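Local coordinates for protein spermidine N1-acetyltransferase (PDB 6DAU) that catalyses the transfer of an acetyl group from acetyl-CoA to an amino group of polyamines such as spermidine and spermine, at residues E55-V60 with E72-N77; I79-E84 with N115-Y120; F98-I103 with V131-E136. The protein carries 2 engineered substitutions. All blocks are in the same frame, centred on the assembly; numbering follows the deposited sequence.

In the fold
From the N terminus, contact 1 closes first: strand 56-61 turns back into strand 67-77, and 55-60 pairs with 72-77 to form a beta hairpin. Strand 67-77 leads straight into strand 82-89, its neighbour in the same mixed sheet, so contacts 1 and 2 meet, with Ile-74 N to Glu-84 O at 2.8 Å a probable hydrogen bond. Contact 2 then closes the longer beta-alpha-beta loop through helix 98-112. Contact 3 begins on that helix and ends beyond strand 118-124, on helix 128-136, so contacts 2 and 3 cross; their centres lie about 19 Å apart. Contacts 1 and 2 join neighbouring strands of the GNAT sheet, and contact 3 joins two helices packed on it.

Contact 1 (E55-V60 with E72-N77); sequences ERRFVV and ELIEIN
Arg-57 NE donates to Glu-72 OE1 at 2.8 Å (N-H...O angle 163°), and NH1 adds a weak second bond at 3.3 Å. OE1 lies at the guanidinium edge, in plane, but the carboxylate is turned 79° to that plane and is met from above. The end of the same guanidinium grips Glu-55 OE2 through NH1 (2.7 Å) and NH2, with Phe-32 N a further donor, so one cation links two acids, and Trp-31 makes a cation-pi contact with it. Glu-55 lies alongside Ile-74, CD 3.6 Å from CG2, while a water joins Glu-55 OE1 to Glu-75 N. On the opposite face the extended Arg-56 chain crosses Ile-76 at about a right angle, CD 3.8 Å from CD1; its guanidinium continues to Tyr-78 and to Glu-37 of the second subunit. Arg-56 and Leu-73 form an antiparallel hydrogen-bonded pair, Arg-56 N to Leu-73 O at 2.8 Å, and the strand axes run at 175°. The hairpin lies inside the mixed sheet, flanked by strands 6-9 and 82-89, with Tyr-109 of helix 98-112 packed on the Arg-56 and Leu-73 face.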
loop_
_atom_site.group_PDB
_atom_site.type_symbol
_atom_site.label_atom_id
_atom_site.label_comp_id
_atom_site.label_asym_id
_atom_site.label_seq_id
_atom_site.Cartn_x
_atom_site.Cartn_y
_atom_site.Cartn_z
ATOM N N GLU C 55 -25.761 -10.615 0.495
ATOM C CA GLU C 55 -26.645 -10.752 -0.671
ATOM C C GLU C 55 -26.313 -12.021 -1.424
ATOM O O GLU C 55 -25.151 -12.474 -1.419
ATOM C CB GLU C 55 -26.554 -9.540 -1.622
ATOM C CG GLU C 55 -26.715 -8.198 -0.913
ATOM C CD GLU C 55 -26.793 -6.981 -1.804
ATOM O OE1 GLU C 55 -27.264 -5.950 -1.280
ATOM O OE2 GLU C 55 -26.408 -7.032 -3.015
ATOM N N ARG C 56 -27.327 -12.599 -2.062
ATOM C CA ARG C 56 -27.182 -13.835 -2.824
ATOM C C ARG C 56 -28.033 -13.723 -4.087
ATOM O O ARG C 56 -29.202 -13.281 -4.023
ATOM C CB ARG C 56 -27.602 -15.053 -2.004
ATOM C CG ARG C 56 -26.654 -15.388 -0.832
ATOM C CD ARG C 56 -27.275 -16.468 0.051
ATOM N NE ARG C 56 -26.586 -16.607 1.337
ATOM C CZ ARG C 56 -25.525 -17.393 1.549
ATOM N NH1 ARG C 56 -25.031 -18.127 0.567
ATOM N NH2 ARG C 56 -24.949 -17.448 2.731
ATOM N N ARG C 57 -27.433 -14.111 -5.216
ATOM C CA ARG C 57 -28.048 -13.948 -6.533
ATOM C C ARG C 57 -27.974 -15.214 -7.350
ATOM O O ARG C 57 -26.976 -15.942 -7.329
ATOM C CB ARG C 57 -27.404 -12.791 -7.305
ATOM C CG ARG C 57 -27.841 -11.441 -6.741
ATOM C CD ARG C 57 -27.152 -10.272 -7.458
ATOM N NE ARG C 57 -27.660 -9.009 -6.894
ATOM C CZ ARG C 57 -27.146 -8.399 -5.820
ATOM N NH1 ARG C 57 -27.701 -7.298 -5.373
ATOM N NH2 ARG C 57 -26.069 -8.878 -5.193
ATOM N N PHE C 58 -29.068 -15.475 -8.074
ATOM C CA PHE C 58 -29.200 -16.679 -8.858
ATOM C C PHE C 58 -29.725 -16.293 -10.212
ATOM O O PHE C 58 -30.740 -15.579 -10.306
ATOM C CB PHE C 58 -30.126 -17.681 -8.138
ATOM C CG PHE C 58 -29.592 -18.112 -6.811
ATOM C CD1 PHE C 58 -28.638 -19.131 -6.743
ATOM C CD2 PHE C 58 -29.951 -17.430 -5.655
ATOM C CE1 PHE C 58 -28.087 -19.500 -5.524
ATOM C CE2 PHE C 58 -29.391 -17.787 -4.430
ATOM C CZ PHE C 58 -28.476 -18.833 -4.355
ATOM N N VAL C 59 -29.025 -16.710 -11.268
ATOM C CA VAL C 59 -29.553 -16.451 -12.598
ATOM C C VAL C 59 -30.421 -17.630 -13.012
ATOM O O VAL C 59 -30.103 -18.792 -12.747
ATOM C CB VAL C 59 -28.520 -15.996 -13.660
ATOM C CG1 VAL C 59 -27.245 -15.445 -13.047
ATOM C CG2 VAL C 59 -28.213 -17.062 -14.685
ATOM N N VAL C 60 -31.550 -17.306 -13.621
ATOM C CA VAL C 60 -32.515 -18.291 -14.043
ATOM C C VAL C 60 -32.251 -18.604 -15.516
ATOM O O VAL C 60 -32.184 -17.694 -16.344
ATOM C CB VAL C 60 -33.949 -17.767 -13.820
ATOM C CG1 VAL C 60 -34.992 -18.774 -14.307
ATOM C CG2 VAL C 60 -34.170 -17.407 -12.351
ATOM N N GLU C 72 -32.890 -12.471 -6.478
ATOM C CA GLU C 72 -31.983 -11.719 -5.609
ATOM C C GLU C 72 -32.490 -11.794 -4.164
ATOM O O GLU C 72 -33.645 -11.456 -3.907
ATOM C CB GLU C 72 -32.000 -10.239 -5.952
ATOM C CG GLU C 72 -31.202 -9.737 -7.103
ATOM C CD GLU C 72 -31.001 -8.218 -7.039
ATOM O OE1 GLU C 72 -30.025 -7.749 -7.652
ATOM O OE2 GLU C 72 -31.743 -7.481 -6.345
ATOM N N LEU C 73 -31.616 -12.187 -3.240
ATOM C CA LEU C 73 -31.863 -11.974 -1.828
ATOM C C LEU C 73 -30.866 -10.942 -1.341
ATOM O O LEU C 73 -29.654 -11.094 -1.550
ATOM C CB LEU C 73 -31.697 -13.270 -1.032
ATOM C CG LEU C 73 -32.557 -14.505 -1.380
ATOM C CD1 LEU C 73 -32.137 -15.642 -0.465
ATOM C CD2 LEU C 73 -34.029 -14.195 -1.209
ATOM N N ILE C 74 -31.371 -9.865 -0.748
ATOM C CA ILE C 74 -30.524 -8.818 -0.203
ATOM C C ILE C 74 -30.847 -8.568 1.266
ATOM O O ILE C 74 -31.828 -9.120 1.780
ATOM C CB ILE C 74 -30.590 -7.520 -1.052
ATOM C CG1 ILE C 74 -31.936 -6.793 -0.937
ATOM C CG2 ILE C 74 -30.222 -7.818 -2.525
ATOM C CD1 ILE C 74 -31.923 -5.402 -1.596
ATOM N N GLU C 75 -30.006 -7.780 1.950
ATOM C CA GLU C 75 -30.187 -7.465 3.358
ATOM C C GLU C 75 -30.328 -8.721 4.195
ATOM O O GLU C 75 -31.094 -8.728 5.142
ATOM C CB GLU C 75 -31.456 -6.583 3.555
ATOM C CG GLU C 75 -31.388 -5.272 2.778
ATOM C CD GLU C 75 -31.021 -4.137 3.705
ATOM O OE1 GLU C 75 -31.871 -3.884 4.585
ATOM O OE2 GLU C 75 -29.939 -3.477 3.614
ATOM N N ILE C 76 -29.598 -9.777 3.841
ATOM C CA ILE C 76 -29.682 -11.017 4.597
ATOM C C ILE C 76 -29.050 -10.775 5.957
ATOM O O ILE C 76 -27.893 -10.368 6.054
ATOM C CB ILE C 76 -28.990 -12.209 3.900
ATOM C CG1 ILE C 76 -29.483 -12.338 2.438
ATOM C CG2 ILE C 76 -29.241 -13.483 4.707
ATOM C CD1 ILE C 76 -28.657 -13.316 1.632
ATOM N N ASN C 77 -29.840 -10.985 7.000
ATOM C CA ASN C 77 -29.345 -10.838 8.351
ATOM C C ASN C 77 -29.436 -12.215 9.018
ATOM O O ASN C 77 -30.501 -12.826 9.045
ATOM C CB ASN C 77 -30.188 -9.816 9.112
ATOM C CG ASN C 77 -29.719 -9.630 10.522
ATOM O OD1 ASN C 77 -29.752 -10.553 11.342
ATOM N ND2 ASN C 77 -29.225 -8.448 10.803
HETATM O O HOH W 1 -27.963 -5.943 1.179
#

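Contact 2 (I79-E84 with N115-Y120)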
loop_
_atom_site.group_PDB
_atom_site.type_symbol
_atom_site.label_atom_id
_atom_site.label_comp_id
_atom_site.label_asym_id
_atom_site.label_seq_id
_atom_site.Cartn_x
_atom_site.Cartn_y
_atom_site.Cartn_z
ATOM N N ILE C 79 -28.871 -13.085 12.181
ATOM C CA ILE C 79 -29.352 -13.093 13.585
ATOM C C ILE C 79 -30.882 -13.137 13.561
ATOM O O ILE C 79 -31.507 -14.006 14.158
ATOM C CB ILE C 79 -28.898 -11.846 14.394
ATOM C CG1 ILE C 79 -27.373 -11.643 14.319
ATOM C CG2 ILE C 79 -29.382 -11.912 15.861
ATOM C CD1 ILE C 79 -26.533 -12.793 14.838
ATOM N N HIS C 80 -31.476 -12.187 12.854
ATOM C CA HIS C 80 -32.923 -12.124 12.725
ATOM C C HIS C 80 -33.445 -13.115 11.706
ATOM O O HIS C 80 -34.625 -13.441 11.742
ATOM C CB HIS C 80 -33.355 -10.678 12.442
ATOM C CG HIS C 80 -32.960 -9.757 13.558
ATOM N ND1 HIS C 80 -33.389 -9.912 14.864
ATOM C CD2 HIS C 80 -32.247 -8.609 13.523
ATOM C CE1 HIS C 80 -32.907 -8.911 15.593
ATOM N NE2 HIS C 80 -32.203 -8.115 14.804
ATOM N N ARG C 81 -32.553 -13.622 10.851
ATOM C CA ARG C 81 -32.868 -14.642 9.834
ATOM C C ARG C 81 -33.921 -14.122 8.857
ATOM O O ARG C 81 -34.940 -14.763 8.617
ATOM C CB ARG C 81 -33.303 -15.967 10.479
ATOM C CG ARG C 81 -32.312 -16.506 11.515
ATOM C CD ARG C 81 -32.878 -17.844 12.125
ATOM N NE ARG C 81 -33.537 -18.809 11.235
ATOM C CZ ARG C 81 -34.675 -19.467 11.546
ATOM N NH1 ARG C 81 -35.328 -19.337 12.718
ATOM N NH2 ARG C 81 -35.204 -20.282 10.663
ATOM N N SER C 82 -33.680 -12.932 8.323
ATOM C CA SER C 82 -34.605 -12.325 7.397
ATOM C C SER C 82 -33.844 -11.849 6.161
ATOM O O SER C 82 -32.625 -11.645 6.225
ATOM C CB SER C 82 -35.336 -11.176 8.071
ATOM O OG SER C 82 -34.422 -10.145 8.424
ATOM N N ALA C 83 -34.557 -11.675 5.054
ATOM C CA ALA C 83 -33.975 -11.181 3.810
ATOM C C ALA C 83 -35.064 -10.548 2.951
ATOM O O ALA C 83 -36.240 -10.940 3.035
ATOM C CB ALA C 83 -33.281 -12.291 3.012
ATOM N N GLU C 84 -34.648 -9.596 2.114
ATOM C CA GLU C 84 -35.498 -9.013 1.111
ATOM C C GLU C 84 -35.287 -9.725 -0.218
ATOM O O GLU C 84 -34.145 -9.958 -0.645
ATOM C CB GLU C 84 -35.242 -7.520 0.972
ATOM C CG GLU C 84 -36.095 -6.870 -0.127
ATOM C CD GLU C 84 -35.830 -5.386 -0.301
ATOM O OE1 GLU C 84 -35.197 -4.754 0.581
ATOM O OE2 GLU C 84 -36.292 -4.844 -1.335
ATOM N N ASN C 115 -32.172 -21.641 5.660
ATOM C CA ASN C 115 -32.772 -21.699 6.985
ATOM C C ASN C 115 -33.142 -20.287 7.500
ATOM O O ASN C 115 -32.964 -19.978 8.670
ATOM C CB ASN C 115 -31.855 -22.457 7.978
ATOM C CG ASN C 115 -32.562 -22.836 9.262
ATOM O OD1 ASN C 115 -33.780 -22.869 9.298
ATOM N ND2 ASN C 115 -31.792 -23.150 10.325
ATOM N N LEU C 116 -33.617 -19.432 6.604
ATOM C CA LEU C 116 -34.137 -18.138 6.996
ATOM C C LEU C 116 -35.525 -18.296 7.611
ATOM O O LEU C 116 -36.219 -19.302 7.374
ATOM C CB LEU C 116 -34.187 -17.205 5.788
ATOM C CG LEU C 116 -32.803 -16.834 5.224
ATOM C CD1 LEU C 116 -32.927 -15.984 3.955
ATOM C CD2 LEU C 116 -31.954 -16.144 6.284
ATOM N N HIS C 117 -35.929 -17.301 8.379
ATOM C CA HIS C 117 -37.178 -17.304 9.090
ATOM C C HIS C 117 -38.246 -16.483 8.368
ATOM O O HIS C 117 -39.434 -16.818 8.413
ATOM C CB HIS C 117 -36.958 -16.802 10.524
ATOM C CG HIS C 117 -38.221 -16.525 11.267
ATOM N ND1 HIS C 117 -39.000 -17.527 11.846
ATOM C CD2 HIS C 117 -38.838 -15.355 11.543
ATOM C CE1 HIS C 117 -40.041 -16.977 12.446
ATOM N NE2 HIS C 117 -39.963 -15.662 12.286
ATOM N N LYS C 118 -37.823 -15.403 7.712
ATOM C CA LYS C 118 -38.734 -14.445 7.112
ATOM C C LYS C 118 -38.172 -13.942 5.798
ATOM O O LYS C 118 -37.001 -13.558 5.732
ATOM C CB LYS C 118 -39.010 -13.282 8.076
ATOM C CG LYS C 118 -39.921 -12.194 7.521
ATOM C CD LYS C 118 -40.370 -11.200 8.601
ATOM C CE LYS C 118 -41.184 -10.087 7.954
ATOM N NZ LYS C 118 -41.677 -9.104 8.965
ATOM N N ILE C 119 -39.003 -13.960 4.755
ATOM C CA ILE C 119 -38.684 -13.302 3.499
ATOM C C ILE C 119 -39.711 -12.198 3.290
ATOM O O ILE C 119 -40.918 -12.442 3.441
ATOM C CB ILE C 119 -38.739 -14.290 2.310
ATOM C CG1 ILE C 119 -37.611 -15.318 2.415
ATOM C CG2 ILE C 119 -38.696 -13.559 0.959
ATOM C CD1 ILE C 119 -36.207 -14.753 2.399
ATOM N N TYR C 120 -39.251 -10.981 2.977
ATOM C CA TYR C 120 -40.167 -9.900 2.622
ATOM C C TYR C 120 -39.804 -9.294 1.267
ATOM O O TYR C 120 -38.710 -9.541 0.740
ATOM C CB TYR C 120 -40.217 -8.819 3.715
ATOM C CG TYR C 120 -38.883 -8.190 4.012
ATOM C CD1 TYR C 120 -38.015 -8.772 4.947
ATOM C CD2 TYR C 120 -38.474 -7.022 3.359
ATOM C CE1 TYR C 120 -36.758 -8.203 5.211
ATOM C CE2 TYR C 120 -37.229 -6.438 3.634
ATOM C CZ TYR C 120 -36.382 -7.049 4.552
ATOM O OH TYR C 120 -35.144 -6.504 4.821
HETATM O O HOH W 2 -33.432 -8.452 6.489
#
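Tyr-120 and Glu-84 cross at about a right angle, the ring's CE2 3.5 Å from Glu-84 CB. The cause is torsional: Tyr-120 CG stands between its backbone N and carbonyl carbon (chi1 58°), which swings the ring over the Ala-83 to Glu-84 backbone, with Ala-83 O facing it. At the ring edge, in plane, a water links Tyr-120 OH to Ser-82 OG (2.8 Å to the latter). The opposite face of the strand pair is apolar: Ala-83 CB meets Leu-116 CD1 at 3.8 Å and also touches Ile-119 CD1.

At the other end Arg-81, modelled in two conformers, is described in one of them, so its side-chain bonds are less certain. Bent at chi3, it brings NE (2.9 Å) and NH2 side-on to Asn-115 O, both donors sharing one acceptor. His-117 CB lies over the centre of the guanidinium, 3.6 Å above its plane, and the imidazole is turned 57° to it. The Arg-81 carbonyl is also doubly used: O accepts from His-117 N at 2.7 Å and from Lys-118 N at 3.1 Å. Arg-81 and Ser-82, both facing Asn-77, form a G1 beta bulge, and the parallel ladder follows it, with strand axes 18° apart.

These bonds close a beta-alpha-beta crossover of the GNAT fold: strands 82-89 and 118-124 run parallel, helix 98-112 connects them and packs on Ile-119, and strands 67-77 and 154-164 flank the pair.

Contact 3 (F98-I103 with V131-E136)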
loop_
_atom_site.group_PDB
_atom_site.type_symbol
_atom_site.label_atom_id
_atom_site.label_comp_id
_atom_site.label_asym_id
_atom_site.label_seq_id
_atom_site.Cartn_x
_atom_site.Cartn_y
_atom_site.Cartn_z
ATOM N N PHE C 98 -43.633 -17.796 -15.829
ATOM C CA PHE C 98 -42.408 -18.168 -15.076
ATOM C C PHE C 98 -42.354 -17.606 -13.639
ATOM O O PHE C 98 -41.657 -18.159 -12.783
ATOM C CB PHE C 98 -41.131 -17.753 -15.840
ATOM C CG PHE C 98 -40.934 -18.461 -17.167
ATOM C CD1 PHE C 98 -41.423 -19.763 -17.392
ATOM C CD2 PHE C 98 -40.201 -17.848 -18.181
ATOM C CE1 PHE C 98 -41.210 -20.413 -18.615
ATOM C CE2 PHE C 98 -39.975 -18.497 -19.405
ATOM C CZ PHE C 98 -40.486 -19.778 -19.625
ATOM N N ALA C 99 -43.067 -16.510 -13.380
ATOM C CA ALA C 99 -42.916 -15.758 -12.126
ATOM C C ALA C 99 -43.231 -16.613 -10.901
ATOM O O ALA C 99 -42.434 -16.695 -9.959
ATOM C CB ALA C 99 -43.760 -14.483 -12.150
ATOM N N ARG C 100 -44.374 -17.301 -10.974
ATOM C CA ARG C 100 -44.849 -18.188 -9.928
ATOM C C ARG C 100 -43.804 -19.250 -9.560
ATOM O O ARG C 100 -43.481 -19.435 -8.384
ATOM C CB ARG C 100 -46.150 -18.837 -10.407
ATOM C CG ARG C 100 -47.091 -19.288 -9.323
ATOM C CD ARG C 100 -48.345 -19.861 -10.014
ATOM N NE ARG C 100 -49.535 -19.304 -9.390
ATOM C CZ ARG C 100 -50.213 -18.251 -9.843
ATOM N NH1 ARG C 100 -49.906 -17.679 -11.019
ATOM N NH2 ARG C 100 -51.274 -17.852 -9.128
ATOM N N THR C 101 -43.267 -19.923 -10.571
ATOM C CA THR C 101 -42.265 -20.962 -10.385
ATOM C C THR C 101 -41.017 -20.394 -9.709
ATOM O O THR C 101 -40.506 -20.995 -8.773
ATOM C CB THR C 101 -41.897 -21.632 -11.727
ATOM O OG1 THR C 101 -43.101 -22.088 -12.363
ATOM C CG2 THR C 101 -40.945 -22.825 -11.511
ATOM N N LEU C 102 -40.561 -19.231 -10.160
ATOM C CA LEU C 102 -39.337 -18.636 -9.651
ATOM C C LEU C 102 -39.471 -18.112 -8.248
ATOM O O LEU C 102 -38.558 -18.261 -7.439
ATOM C CB LEU C 102 -38.822 -17.557 -10.590
ATOM C CG LEU C 102 -38.535 -18.107 -12.008
ATOM C CD1 LEU C 102 -38.052 -16.951 -12.875
ATOM C CD2 LEU C 102 -37.524 -19.246 -11.923
ATOM N N ILE C 103 -40.628 -17.525 -7.946
ATOM C CA ILE C 103 -40.935 -17.137 -6.577
ATOM C C ILE C 103 -40.817 -18.370 -5.661
ATOM O O ILE C 103 -40.133 -18.325 -4.632
ATOM C CB ILE C 103 -42.295 -16.446 -6.467
ATOM C CG1 ILE C 103 -42.205 -15.048 -7.120
ATOM C CG2 ILE C 103 -42.730 -16.317 -5.008
ATOM C CD1 ILE C 103 -43.564 -14.524 -7.624
ATOM N N VAL C 131 -49.098 -7.576 -6.745
ATOM C CA VAL C 131 -49.585 -7.777 -5.371
ATOM C C VAL C 131 -50.367 -9.079 -5.268
ATOM O O VAL C 131 -50.081 -9.931 -4.419
ATOM C CB VAL C 131 -50.452 -6.576 -4.877
ATOM C CG1 VAL C 131 -51.172 -6.881 -3.562
ATOM C CG2 VAL C 131 -49.598 -5.328 -4.712
ATOM N N HIS C 132 -51.340 -9.240 -6.149
ATOM C CA HIS C 132 -52.211 -10.399 -6.099
ATOM C C HIS C 132 -51.440 -11.694 -6.363
ATOM O O HIS C 132 -51.650 -12.679 -5.643
ATOM C CB HIS C 132 -53.464 -10.185 -6.974
ATOM C CG HIS C 132 -54.360 -11.376 -7.051
ATOM N ND1 HIS C 132 -54.378 -12.223 -8.141
ATOM C CD2 HIS C 132 -55.289 -11.858 -6.186
ATOM C CE1 HIS C 132 -55.290 -13.167 -7.953
ATOM N NE2 HIS C 132 -55.850 -12.971 -6.772
ATOM N N LEU C 133 -50.500 -11.673 -7.320
ATOM C CA LEU C 133 -49.617 -12.818 -7.558
ATOM C C LEU C 133 -48.825 -13.230 -6.275
ATOM O O LEU C 133 -48.782 -14.420 -5.895
ATOM C CB LEU C 133 -48.676 -12.541 -8.722
ATOM C CG LEU C 133 -47.529 -13.567 -8.933
ATOM C CD1 LEU C 133 -47.954 -14.979 -9.375
ATOM C CD2 LEU C 133 -46.524 -13.060 -9.946
ATOM N N TYR C 134 -48.220 -12.254 -5.603
ATOM C CA TYR C 134 -47.482 -12.563 -4.374
ATOM C C TYR C 134 -48.425 -13.125 -3.301
ATOM O O TYR C 134 -48.042 -14.066 -2.590
ATOM C CB TYR C 134 -46.685 -11.372 -3.855
ATOM C CG TYR C 134 -45.531 -10.955 -4.746
ATOM C CD1 TYR C 134 -44.495 -11.851 -5.092
ATOM C CD2 TYR C 134 -45.451 -9.650 -5.225
ATOM C CE1 TYR C 134 -43.446 -11.459 -5.918
ATOM C CE2 TYR C 134 -44.397 -9.244 -6.064
ATOM C CZ TYR C 134 -43.405 -10.144 -6.398
ATOM O OH TYR C 134 -42.373 -9.729 -7.207
ATOM N N GLU C 135 -49.635 -12.564 -3.209
ATOM C CA GLU C 135 -50.667 -13.076 -2.293
ATOM C C GLU C 135 -51.011 -14.531 -2.545
ATOM O O GLU C 135 -51.109 -15.303 -1.593
ATOM C CB GLU C 135 -51.939 -12.213 -2.304
ATOM C CG GLU C 135 -51.781 -11.008 -1.387
ATOM C CD GLU C 135 -52.832 -9.928 -1.535
ATOM O OE1 GLU C 135 -53.800 -10.066 -2.335
ATOM O OE2 GLU C 135 -52.652 -8.897 -0.831
ATOM N N GLU C 136 -51.122 -14.917 -3.814
ATOM C CA GLU C 136 -51.345 -16.323 -4.166
ATOM C C GLU C 136 -50.169 -17.207 -3.824
ATOM O O GLU C 136 -50.362 -18.393 -3.572
ATOM C CB GLU C 136 -51.689 -16.494 -5.644
ATOM C CG GLU C 136 -52.854 -15.664 -6.110
ATOM C CD GLU C 136 -53.661 -16.343 -7.203
ATOM O OE1 GLU C 136 -53.087 -16.574 -8.289
ATOM O OE2 GLU C 136 -54.857 -16.633 -6.961
#
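Leu-133 CG is anti to its backbone N (chi1 170°), which carries both methyls toward helix 98-112, while Ile-103 runs out extended at chi2 (155°) to place CD1 between Leu-133 and Tyr-134. The two segments belong to helices of the GNAT fold, 98-112 and 128-136. Ala-99 fits the last position of the family's Q/R-x-x-G-x-G/A signature, which in relatives binds the pyrophosphate of acetyl-CoA at the start of this helix; the contact therefore probably lies close to the cofactor site.

The axes stay 10.6 Å apart at a crossing angle of -46°, so only the side chains bridge them. Leu-133 uses its branches separately. CD2 meets Ala-99 CB at 3.8 Å, one helical turn from Ile-103, whose N donates to Ala-99 O. CD1 lies over one face of the Arg-100 guanidinium, offset toward its rim and 3.7 Å from NH1. Beyond it, the exposed Arg-100 and Glu-136 carry opposite charges and are modelled as a salt bridge, but NH2 and OE1 are placed too close together, so its detailed geometry is doubtful.

On the inner side, the Tyr-134 ring returns toward helix 98-112 although its CB points away. It also packs on Ile-87 of strand 82-89 and on Leu-121 and Val-123 of strand 118-124, while Ile-103 reaches Phe-85; the helices thus share the sheet as their floor. On this buried side Ile-103 CD1 lies 4.0 Å from Leu-133 CD2 and 3.5 Å from Tyr-134 CE1.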